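Local coordinates for protein HpuA (Kingella denitrificans ATCC 33394, PDB 5EC6) that serves as an outer-membrane lipoprotein receptor that binds haemoglobin, probably to help the bacterium acquire iron, at residues 276-288 / 297-309. Residues are numbered along the deposited sequence; the frame is centred on the assembly and turned at random. Where two conformers were deposited one is given.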
ATOM      1  N   LEU A 276      12.120 -16.937  14.687  1.00 22.60           N
ATOM      2  CA  LEU A 276      11.062 -16.352  13.826  1.00 23.91           C
ATOM      3  C   LEU A 276       9.701 -16.415  14.451  1.00 22.94           C
ATOM      4  O   LEU A 276       9.295 -17.481  14.931  1.00 26.03           O
ATOM      5  CB  LEU A 276      11.059 -17.082  12.470  1.00 25.28           C
ATOM      6  CG  LEU A 276      10.269 -16.447  11.342  1.00 30.19           C
ATOM      7  CD1 LEU A 276      10.920 -15.164  10.889  1.00 29.58           C
ATOM      8  CD2 LEU A 276      10.232 -17.466  10.208  1.00 32.84           C
ATOM      9  N   GLU A 277       8.982 -15.284  14.477  1.00 21.02           N
ATOM     10  CA  GLU A 277       7.611 -15.272  14.963  1.00 20.96           C
ATOM     11  C   GLU A 277       6.644 -15.293  13.771  1.00 22.58           C
ATOM     12  O   GLU A 277       5.723 -16.136  13.726  1.00 24.52           O
ATOM     13  CB  GLU A 277       7.323 -14.038  15.812  1.00 24.41           C
ATOM     14  CG  GLU A 277       5.891 -14.006  16.290  1.00 27.22           C
ATOM     15  CD  GLU A 277       5.572 -12.773  17.121  1.00 32.54           C
ATOM     16  OE1 GLU A 277       6.251 -11.745  16.957  1.00 37.14           O
ATOM     17  OE2 GLU A 277       4.586 -12.817  17.866  1.00 38.89           O
ATOM     18  N   HIS A 278       6.816 -14.343  12.873  1.00 21.24           N
ATOM     19  CA  HIS A 278       6.023 -14.260  11.612  1.00 21.26           C
ATOM     20  C   HIS A 278       6.962 -14.036  10.464  1.00 19.31           C
ATOM     21  O   HIS A 278       7.922 -13.225  10.537  1.00 19.95           O
ATOM     22  CB  HIS A 278       5.033 -13.080  11.610  1.00 23.19           C
ATOM     23  CG  HIS A 278       3.989 -13.163  12.660  1.00 24.29           C
ATOM     24  ND1 HIS A 278       3.138 -14.234  12.765  1.00 25.03           N
ATOM     25  CD2 HIS A 278       3.730 -12.360  13.727  1.00 26.35           C
ATOM     26  CE1 HIS A 278       2.352 -14.062  13.820  1.00 30.89           C
ATOM     27  NE2 HIS A 278       2.709 -12.942  14.426  1.00 27.93           N
ATOM     28  N   PRO A 279       6.689 -14.669   9.319  1.00 17.22           N
ATOM     29  CA  PRO A 279       7.507 -14.489   8.136  1.00 17.75           C
ATOM     30  C   PRO A 279       7.387 -13.055   7.593  1.00 16.71           C
ATOM     31  O   PRO A 279       6.443 -12.317   7.982  1.00 18.26           O
ATOM     32  CB  PRO A 279       6.918 -15.539   7.126  1.00 17.93           C
ATOM     33  CG  PRO A 279       5.603 -15.907   7.659  1.00 18.46           C
ATOM     34  CD  PRO A 279       5.558 -15.601   9.122  1.00 18.10           C
ATOM     35  N   SER A 280       8.291 -12.723   6.703  1.00 16.95           N
ATOM     36  CA  SER A 280       8.193 -11.520   5.879  1.00 17.30           C
ATOM     37  C   SER A 280       6.932 -11.594   5.040  1.00 17.20           C
ATOM     38  O   SER A 280       6.318 -12.674   4.909  1.00 16.74           O
ATOM     39  CB  SER A 280       9.407 -11.372   5.027  1.00 16.82           C
ATOM     40  OG  SER A 280       9.505 -12.350   4.029  1.00 16.99           O
ATOM     41  N   GLY A 281       6.572 -10.463   4.460  1.00 17.23           N
ATOM     42  CA  GLY A 281       5.390 -10.403   3.575  1.00 18.03           C
ATOM     43  C   GLY A 281       4.082 -10.223   4.259  1.00 18.11           C
ATOM     44  O   GLY A 281       3.037 -10.650   3.756  1.00 15.88           O
ATOM     45  N   GLY A 282       4.090  -9.582   5.424  1.00 14.86           N
ATOM     46  CA  GLY A 282       2.901  -9.244   6.091  1.00 15.21           C
ATOM     47  C   GLY A 282       2.019  -8.148   5.458  1.00 14.63           C
ATOM     48  O   GLY A 282       0.914  -7.914   5.949  1.00 15.69           O
ATOM     49  N   GLU A 283       2.562  -7.476   4.457  1.00 14.92           N
ATOM     50  CA  GLU A 283       1.841  -6.499   3.677  1.00 14.79           C
ATOM     51  C   GLU A 283       2.012  -6.775   2.191  1.00 15.61           C
ATOM     52  O   GLU A 283       2.904  -7.528   1.763  1.00 15.32           O
ATOM     53  CB  GLU A 283       2.259  -5.076   4.078  1.00 14.93           C
ATOM     54  CG  GLU A 283       1.945  -4.854   5.547  1.00 16.58           C
ATOM     55  CD  GLU A 283       2.467  -3.559   6.133  1.00 18.44           C
ATOM     56  OE1 GLU A 283       3.078  -2.770   5.428  1.00 18.24           O
ATOM     57  OE2 GLU A 283       2.213  -3.340   7.369  1.00 19.35           O
ATOM     58  N   ILE A 284       1.144  -6.156   1.387  1.00 15.38           N
ATOM     59  CA  ILE A 284       1.077  -6.431  -0.034  1.00 14.24           C
ATOM     60  C   ILE A 284       0.646  -5.146  -0.728  1.00 14.96           C
ATOM     61  O   ILE A 284      -0.094  -4.375  -0.158  1.00 16.03           O
ATOM     62  CB  ILE A 284       0.061  -7.586  -0.345  1.00 15.14           C
ATOM     63  CG1 ILE A 284       0.185  -8.067  -1.796  1.00 15.05           C
ATOM     64  CG2 ILE A 284      -1.375  -7.179  -0.064  1.00 15.79           C
ATOM     65  CD1 ILE A 284      -0.424  -9.419  -2.031  1.00 17.07           C
ATOM     66  N   GLY A 285       1.141  -4.913  -1.919  1.00 14.52           N
ATOM     67  CA  GLY A 285       0.692  -3.749  -2.701  1.00 14.25           C
ATOM     68  C   GLY A 285       1.076  -3.851  -4.158  1.00 14.72           C
ATOM     69  O   GLY A 285       1.852  -4.708  -4.539  1.00 14.52           O
ATOM     70  N   GLY A 286       0.490  -2.985  -4.978  1.00 14.08           N
ATOM     71  CA  GLY A 286       0.810  -2.974  -6.362  1.00 14.74           C
ATOM     72  C   GLY A 286      -0.040  -2.016  -7.160  1.00 15.87           C
ATOM     73  O   GLY A 286      -0.749  -1.180  -6.595  1.00 15.76           O
ATOM     74  N   THR A 287       0.042  -2.177  -8.484  1.00 14.77           N
ATOM     75  CA  THR A 287      -0.712  -1.356  -9.422  1.00 15.45           C
ATOM     76  C   THR A 287      -1.440  -2.255 -10.413  1.00 15.17           C
ATOM     77  O   THR A 287      -1.044  -3.411 -10.650  1.00 15.89           O
ATOM     78  CB  THR A 287       0.188  -0.355 -10.184  1.00 16.05           C
ATOM     79  OG1 THR A 287       1.229  -1.058 -10.872  1.00 17.64           O
ATOM     80  CG2 THR A 287       0.766   0.678  -9.218  1.00 15.84           C
ATOM     81  N   VAL A 288      -2.478  -1.673 -11.000  1.00 15.21           N
ATOM     82  CA  VAL A 288      -3.198  -2.323 -12.103  1.00 14.48           C
ATOM     83  C   VAL A 288      -3.336  -1.303 -13.203  1.00 16.53           C
ATOM     84  O   VAL A 288      -3.869  -0.241 -12.966  1.00 17.17           O
ATOM     85  CB  VAL A 288      -4.593  -2.879 -11.714  1.00 15.45           C
ATOM     86  CG1 VAL A 288      -5.129  -3.690 -12.868  1.00 17.38           C
ATOM     87  CG2 VAL A 288      -4.526  -3.741 -10.478  1.00 14.90           C
ATOM     88  N   ASN A 297      -7.009   2.917 -14.004  1.00 17.99           N
ATOM     89  CA  ASN A 297      -5.762   2.471 -13.339  1.00 16.24           C
ATOM     90  C   ASN A 297      -5.874   2.637 -11.839  1.00 17.15           C
ATOM     91  O   ASN A 297      -6.488   3.569 -11.306  1.00 17.07           O
ATOM     92  CB  ASN A 297      -4.539   3.224 -13.861  1.00 16.48           C
ATOM     93  CG  ASN A 297      -4.248   2.919 -15.328  1.00 16.90           C
ATOM     94  OD1 ASN A 297      -4.902   2.063 -15.914  1.00 18.00           O
ATOM     95  ND2 ASN A 297      -3.212   3.530 -15.880  1.00 19.35           N
ATOM     96  N   ALA A 298      -5.262   1.688 -11.139  1.00 16.50           N
ATOM     97  CA  ALA A 298      -5.438   1.561  -9.668  1.00 16.28           C
ATOM     98  C   ALA A 298      -4.108   1.291  -8.995  1.00 15.51           C
ATOM     99  O   ALA A 298      -3.229   0.639  -9.574  1.00 16.39           O
ATOM    100  CB  ALA A 298      -6.378   0.432  -9.327  1.00 16.40           C
ATOM    101  N   SER A 299      -3.990   1.742  -7.760  1.00 14.86           N
ATOM    102  CA  SER A 299      -3.048   1.149  -6.809  1.00 14.93           C
ATOM    103  C   SER A 299      -3.793   0.433  -5.706  1.00 14.97           C
ATOM    104  O   SER A 299      -4.983   0.597  -5.514  1.00 15.58           O
ATOM    105  CB  SER A 299      -2.094   2.217  -6.250  1.00 15.17           C
ATOM    106  OG  SER A 299      -2.832   3.237  -5.572  1.00 16.53           O
ATOM    107  N   PHE A 300      -3.091  -0.426  -4.971  1.00 13.61           N
ATOM    108  CA  PHE A 300      -3.714  -1.144  -3.883  1.00 14.44           C
ATOM    109  C   PHE A 300      -2.675  -1.476  -2.822  1.00 14.57           C
ATOM    110  O   PHE A 300      -1.470  -1.538  -3.112  1.00 14.31           O
ATOM    111  CB  PHE A 300      -4.460  -2.415  -4.347  1.00 13.81           C
ATOM    112  CG  PHE A 300      -3.571  -3.461  -4.974  1.00 14.14           C
ATOM    113  CD1 PHE A 300      -3.328  -3.467  -6.344  1.00 14.51           C
ATOM    114  CD2 PHE A 300      -3.049  -4.487  -4.203  1.00 13.72           C
ATOM    115  CE1 PHE A 300      -2.511  -4.415  -6.902  1.00 14.99           C
ATOM    116  CE2 PHE A 300      -2.211  -5.444  -4.776  1.00 14.64           C
ATOM    117  CZ  PHE A 300      -1.965  -5.405  -6.109  1.00 15.16           C
ATOM    118  N   GLY A 301      -3.160  -1.681  -1.591  1.00 14.75           N
ATOM    119  CA  GLY A 301      -2.317  -2.117  -0.505  1.00 15.43           C
ATOM    120  C   GLY A 301      -3.141  -2.768   0.564  1.00 14.81           C
ATOM    121  O   GLY A 301      -4.379  -2.553   0.676  1.00 16.08           O
ATOM    122  N   GLY A 302      -2.480  -3.570   1.391  1.00 14.25           N
ATOM    123  CA  GLY A 302      -3.181  -4.181   2.496  1.00 14.88           C
ATOM    124  C   GLY A 302      -2.311  -5.068   3.351  1.00 14.61           C
ATOM    125  O   GLY A 302      -1.088  -5.098   3.184  1.00 15.64           O
ATOM    126  N   THR A 303      -2.972  -5.752   4.272  1.00 15.40           N
ATOM    127  CA  THR A 303      -2.315  -6.469   5.350  1.00 16.32           C
ATOM    128  C   THR A 303      -2.679  -7.944   5.299  1.00 15.75           C
ATOM    129  O   THR A 303      -3.781  -8.327   4.895  1.00 17.00           O
ATOM    130  CB  THR A 303      -2.716  -5.862   6.747  1.00 17.88           C
ATOM    131  OG1 THR A 303      -4.143  -5.901   6.917  1.00 21.41           O
ATOM    132  CG2 THR A 303      -2.178  -4.451   6.874  1.00 21.96           C
ATOM    133  N   ARG A 304      -1.770  -8.763   5.800  1.00 16.18           N
ATOM    134  CA  ARG A 304      -1.946 -10.211   5.875  1.00 16.63           C
ATOM    135  C   ARG A 304      -2.916 -10.554   7.003  1.00 17.88           C
ATOM    136  O   ARG A 304      -2.621 -10.337   8.177  1.00 20.36           O
ATOM    137  CB  ARG A 304      -0.595 -10.876   6.131  1.00 17.27           C
ATOM    138  CG  ARG A 304      -0.607 -12.396   6.011  1.00 17.47           C
ATOM    139  CD  ARG A 304       0.790 -12.956   5.848  1.00 17.55           C
ATOM    140  NE  ARG A 304       1.597 -12.584   7.018  1.00 17.50           N
ATOM    141  CZ  ARG A 304       2.921 -12.638   7.035  1.00 16.75           C
ATOM    142  NH1 ARG A 304       3.583 -13.095   6.025  1.00 17.86           N
ATOM    143  NH2 ARG A 304       3.556 -12.276   8.153  1.00 18.79           N
ATOM    144  N   ARG A 305      -4.055 -11.116   6.660  1.00 16.77           N
ATOM    145  CA  ARG A 305      -5.072 -11.479   7.640  0.54 18.69           C
ATOM    146  C   ARG A 305      -4.775 -12.853   8.231  1.00 19.24           C
ATOM    147  O   ARG A 305      -5.051 -13.112   9.406  1.00 19.60           O
ATOM    148  CB  ARG A 305      -6.455 -11.437   6.957  0.54 20.19           C
ATOM    149  CG  ARG A 305      -7.635 -11.706   7.870  0.54 22.11           C
ATOM    150  CD  ARG A 305      -8.954 -11.779   7.103  0.54 22.14           C
ATOM    151  NE  ARG A 305     -10.079 -11.864   8.052  0.54 23.53           N
ATOM    152  CZ  ARG A 305     -10.450 -12.977   8.695  0.54 25.37           C
ATOM    153  NH1 ARG A 305      -9.832 -14.135   8.479  0.54 25.94           N
ATOM    154  NH2 ARG A 305     -11.444 -12.932   9.580  0.54 27.75           N
ATOM    155  N   GLU A 306      -4.217 -13.747   7.420  1.00 18.22           N
ATOM    156  CA  GLU A 306      -4.042 -15.139   7.829  1.00 18.62           C
ATOM    157  C   GLU A 306      -2.979 -15.736   6.943  1.00 17.10           C
ATOM    158  O   GLU A 306      -2.882 -15.411   5.738  1.00 17.46           O
ATOM    159  CB  GLU A 306      -5.339 -15.905   7.702  1.00 20.84           C
ATOM    160  CG  GLU A 306      -5.251 -17.321   8.216  1.00 22.11           C
ATOM    161  CD  GLU A 306      -6.571 -18.065   8.232  1.00 25.87           C
ATOM    162  OE1 GLU A 306      -7.659 -17.483   7.966  1.00 24.42           O
ATOM    163  OE2 GLU A 306      -6.520 -19.296   8.552  1.00 29.11           O
ATOM    164  N   TYR A 307      -2.218 -16.655   7.513  1.00 17.31           N
ATOM    165  CA  TYR A 307      -1.307 -17.439   6.681  1.00 16.55           C
ATOM    166  C   TYR A 307      -1.105 -18.803   7.266  1.00 17.95           C
ATOM    167  O   TYR A 307      -1.312 -19.035   8.477  1.00 17.92           O
ATOM    168  CB  TYR A 307       0.049 -16.727   6.491  1.00 17.37           C
ATOM    169  CG  TYR A 307       0.886 -16.637   7.740  1.00 18.15           C
ATOM    170  CD1 TYR A 307       0.712 -15.575   8.646  1.00 19.00           C
ATOM    171  CD2 TYR A 307       1.811 -17.610   8.047  1.00 18.60           C
ATOM    172  CE1 TYR A 307       1.465 -15.503   9.823  1.00 19.33           C
ATOM    173  CE2 TYR A 307       2.556 -17.540   9.192  1.00 21.03           C
ATOM    174  CZ  TYR A 307       2.394 -16.498  10.076  1.00 22.16           C
ATOM    175  OH  TYR A 307       3.161 -16.436  11.229  1.00 23.46           O
ATOM    176  N   ASN A 308      -0.769 -19.754   6.383  1.00 16.89           N
ATOM    177  CA  ASN A 308      -0.485 -21.126   6.794  1.00 18.10           C
ATOM    178  C   ASN A 308       0.571 -21.692   5.863  1.00 17.48           C
ATOM    179  O   ASN A 308       0.289 -22.014   4.711  1.00 16.36           O
ATOM    180  CB  ASN A 308      -1.756 -21.976   6.724  1.00 18.81           C
ATOM    181  CG  ASN A 308      -1.508 -23.399   7.182  1.00 20.40           C
ATOM    182  OD1 ASN A 308      -0.426 -23.723   7.646  1.00 20.91           O
ATOM    183  ND2 ASN A 308      -2.514 -24.228   7.057  1.00 23.08           N
ATOM    184  N   ALA A 309       1.790 -21.807   6.363  1.00 17.94           N
ATOM    185  CA  ALA A 309       2.856 -22.341   5.563  1.00 17.74           C
ATOM    186  C   ALA A 309       2.667 -23.822   5.206  1.00 18.32           C
ATOM    187  O   ALA A 309       3.240 -24.301   4.232  1.00 17.21           O
ATOM    188  CB  ALA A 309       4.169 -22.188   6.312  1.00 20.33           C
TER
HETATM  189  O   HOH W   1       4.844 -18.487  11.826  1.00 31.96           O
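Phe300 starts with CG wedged between its own backbone N and carbonyl carbon (chi1 63°), which swings the ring across to the neighbouring strand and lays one face on Gly286, whose CA sits 4.0 Å from the ring centroid. Glycine suits the spot: with no side chain, its backbone lets the ring settle directly on it, Gly286 N lying over the ring centre. Arg304 instead leaves its backbone with CG anti to N (chi1 -171°) and bends at chi3, bringing the guanidinium flat over Gly282 CA. Arg304 NH2 donates almost straight to Pro279 O (2.9 Å), within the guanidinium plane, while Arg304 NH1 reaches Ser280 O (3.0 Å) from above that carbonyl's plane. Arginine's several N-H groups thus pin two successive carbonyls of the loop. Farther along, Tyr307 suits its place by offering a hydroxyl to the imidazole edge (OH to His278 ND1 2.7 Å, nearly linear) and a flat face to Pro279 CG. A water links the same hydroxyl to Glu277 O. Backbone hydrogen bonds pair 283-288 with 298-303 as an antiparallel hairpin, and Arg304 N adds one to Gly282 O beyond the ladder. Strand 256-265 flanks 283-289; Tyr177 of strand 174-185, beside 298-308, touches Ile284 and Arg304, and strand 136-142 packs against Glu283 and Ser299.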